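Local coordinates for uncharacterized protein conserved in bacteria (Streptococcus suis, PDB 4FZ4) that is a surface antigen fragment that probably mediates attachment to host cells by binding glycosaminoglycans through an all-helical domain, at residues 11-14 / 15-19. Residues are numbered along the deposited sequence; the frame is centred on the assembly and turned at random.
Sequences KVVK and ELEKE. Unlike the reference sequence in segment 11-14: Val12 (reference Leu).
The amide N of Glu15 donates to Lys11 O at 2.6 Å, the shortest of four backbone hydrogen bonds that join residues 11-14 to the next turn of the same helix. Leu16 N to Val12 O, Glu17 N to Val13 O and Lys18 N to Lys14 O repeat the i to i+4 pattern of a regular alpha helix.

Buried Leu16 reaches back to partly exposed Val12. Its CD1 stands 4.3 Å from Val12 CG1, a loose apolar contact. With chi1 at -68°, Leu16 CG lies beside its own backbone N and comes 3.1 Å from Val12 O, and CD1 carries on toward the valine.

Val13 and Glu17 meet one turn apart, their side chains crossing at a slant. Val13 CG1 lies 4.2 Å from both Glu17 CG and Glu17 CD, a loose contact with the last methylene and the carboxylate carbon. Glu17 also runs alongside Lys14, both pointing the same way. Glu17 OE1 rests 3.5 Å from Lys14 CG, against the lysine stem. The charged ends stay apart, with Lys14 NZ 5.7 Å from Glu17 OE1. Lys11 NZ and Glu15 OE1 are similarly separated, at 5.8 Å. Neither pair forms a salt bridge; any attraction between them would act across a gap.

This amphipathic turn belongs to helix 3-23 of the GAG-binding domain. Val13 and Leu16 are buried against helix 66-95, where Leu16 touches Phe76 and Ile80 and Val13 touches Leu73. Met53 of helix 36-55 meets both of them and also Glu17.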
loop_
_atom_site.group_PDB
_atom_site.type_symbol
_atom_site.label_atom_id
_atom_site.label_comp_id
_atom_site.label_asym_id
_atom_site.label_seq_id
_atom_site.Cartn_x
_atom_site.Cartn_y
_atom_site.Cartn_z
ATOM N N LYS A 11 -17.524 4.965 6.884
ATOM C CA LYS A 11 -17.414 4.357 5.571
ATOM C C LYS A 11 -15.941 4.180 5.192
ATOM O O LYS A 11 -15.521 3.086 4.815
ATOM C CB LYS A 11 -18.127 5.230 4.538
ATOM C CG LYS A 11 -18.328 4.563 3.188
ATOM C CD LYS A 11 -18.862 5.547 2.158
ATOM C CE LYS A 11 -17.798 6.552 1.740
ATOM N NZ LYS A 11 -17.269 7.353 2.882
ATOM N N VAL A 12 -15.157 5.256 5.292
ATOM C CA VAL A 12 -13.731 5.192 4.973
ATOM C C VAL A 12 -13.111 4.048 5.763
ATOM O O VAL A 12 -12.267 3.312 5.246
ATOM C CB VAL A 12 -13.012 6.503 5.334
ATOM C CG1 VAL A 12 -11.551 6.427 4.932
ATOM C CG2 VAL A 12 -13.687 7.663 4.629
ATOM N N VAL A 13 -13.544 3.892 7.014
ATOM C CA VAL A 13 -13.056 2.805 7.865
ATOM C C VAL A 13 -13.414 1.475 7.200
ATOM O O VAL A 13 -12.555 0.616 6.986
ATOM C CB VAL A 13 -13.700 2.849 9.269
ATOM C CG1 VAL A 13 -13.565 1.484 9.963
ATOM C CG2 VAL A 13 -13.020 3.898 10.116
ATOM N N LYS A 14 -14.691 1.331 6.868
ATOM C CA LYS A 14 -15.203 0.131 6.228
ATOM C C LYS A 14 -14.529 -0.103 4.883
ATOM O O LYS A 14 -14.332 -1.246 4.472
ATOM C CB LYS A 14 -16.725 0.231 6.051
ATOM C CG LYS A 14 -17.494 0.261 7.374
ATOM C CD LYS A 14 -19.007 0.273 7.154
ATOM C CE LYS A 14 -19.778 0.185 8.472
ATOM N NZ LYS A 14 -19.584 1.377 9.349
ATOM N N GLU A 15 -14.173 0.969 4.188
ATOM C CA GLU A 15 -13.497 0.795 2.912
ATOM C C GLU A 15 -12.118 0.215 3.230
ATOM O O GLU A 15 -11.616 -0.662 2.522
ATOM C CB GLU A 15 -13.338 2.128 2.188
ATOM C CG GLU A 15 -13.074 1.973 0.695
ATOM C CD GLU A 15 -12.535 3.242 0.045
ATOM O OE1 GLU A 15 -13.055 4.343 0.346
ATOM O OE2 GLU A 15 -11.596 3.134 -0.777
ATOM N N LEU A 16 -11.514 0.697 4.310
ATOM C CA LEU A 16 -10.195 0.205 4.712
ATOM C C LEU A 16 -10.272 -1.239 5.170
ATOM O O LEU A 16 -9.305 -1.995 5.028
ATOM C CB LEU A 16 -9.628 1.054 5.838
ATOM C CG LEU A 16 -9.261 2.476 5.435
ATOM C CD1 LEU A 16 -9.109 3.313 6.692
ATOM C CD2 LEU A 16 -7.967 2.471 4.614
ATOM N N GLU A 17 -11.418 -1.614 5.733
ATOM C CA GLU A 17 -11.628 -2.983 6.200
ATOM C C GLU A 17 -11.667 -3.909 4.995
ATOM O O GLU A 17 -11.128 -5.015 5.027
ATOM C CB GLU A 17 -12.951 -3.101 6.966
ATOM C CG GLU A 17 -13.008 -2.302 8.257
ATOM C CD GLU A 17 -14.311 -2.506 9.011
ATOM O OE1 GLU A 17 -15.389 -2.368 8.393
ATOM O OE2 GLU A 17 -14.256 -2.796 10.223
ATOM N N LYS A 18 -12.313 -3.444 3.932
ATOM C CA LYS A 18 -12.428 -4.217 2.705
ATOM C C LYS A 18 -11.049 -4.333 2.068
ATOM O O LYS A 18 -10.656 -5.406 1.612
ATOM C CB LYS A 18 -13.405 -3.532 1.747
ATOM C CG LYS A 18 -13.550 -4.223 0.403
ATOM C CD LYS A 18 -14.824 -3.799 -0.312
ATOM C CE LYS A 18 -16.062 -4.240 0.471
ATOM N NZ LYS A 18 -17.357 -3.918 -0.205
ATOM N N GLU A 19 -10.314 -3.226 2.062
ATOM C CA GLU A 19 -8.972 -3.186 1.497
ATOM C C GLU A 19 -8.037 -4.152 2.206
ATOM O O GLU A 19 -7.287 -4.893 1.563
ATOM C CB GLU A 19 -8.402 -1.773 1.590
ATOM C CG GLU A 19 -9.109 -0.748 0.725
ATOM C CD GLU A 19 -8.946 -1.026 -0.757
ATOM O OE1 GLU A 19 -9.359 -0.173 -1.572
ATOM O OE2 GLU A 19 -8.409 -2.096 -1.108
#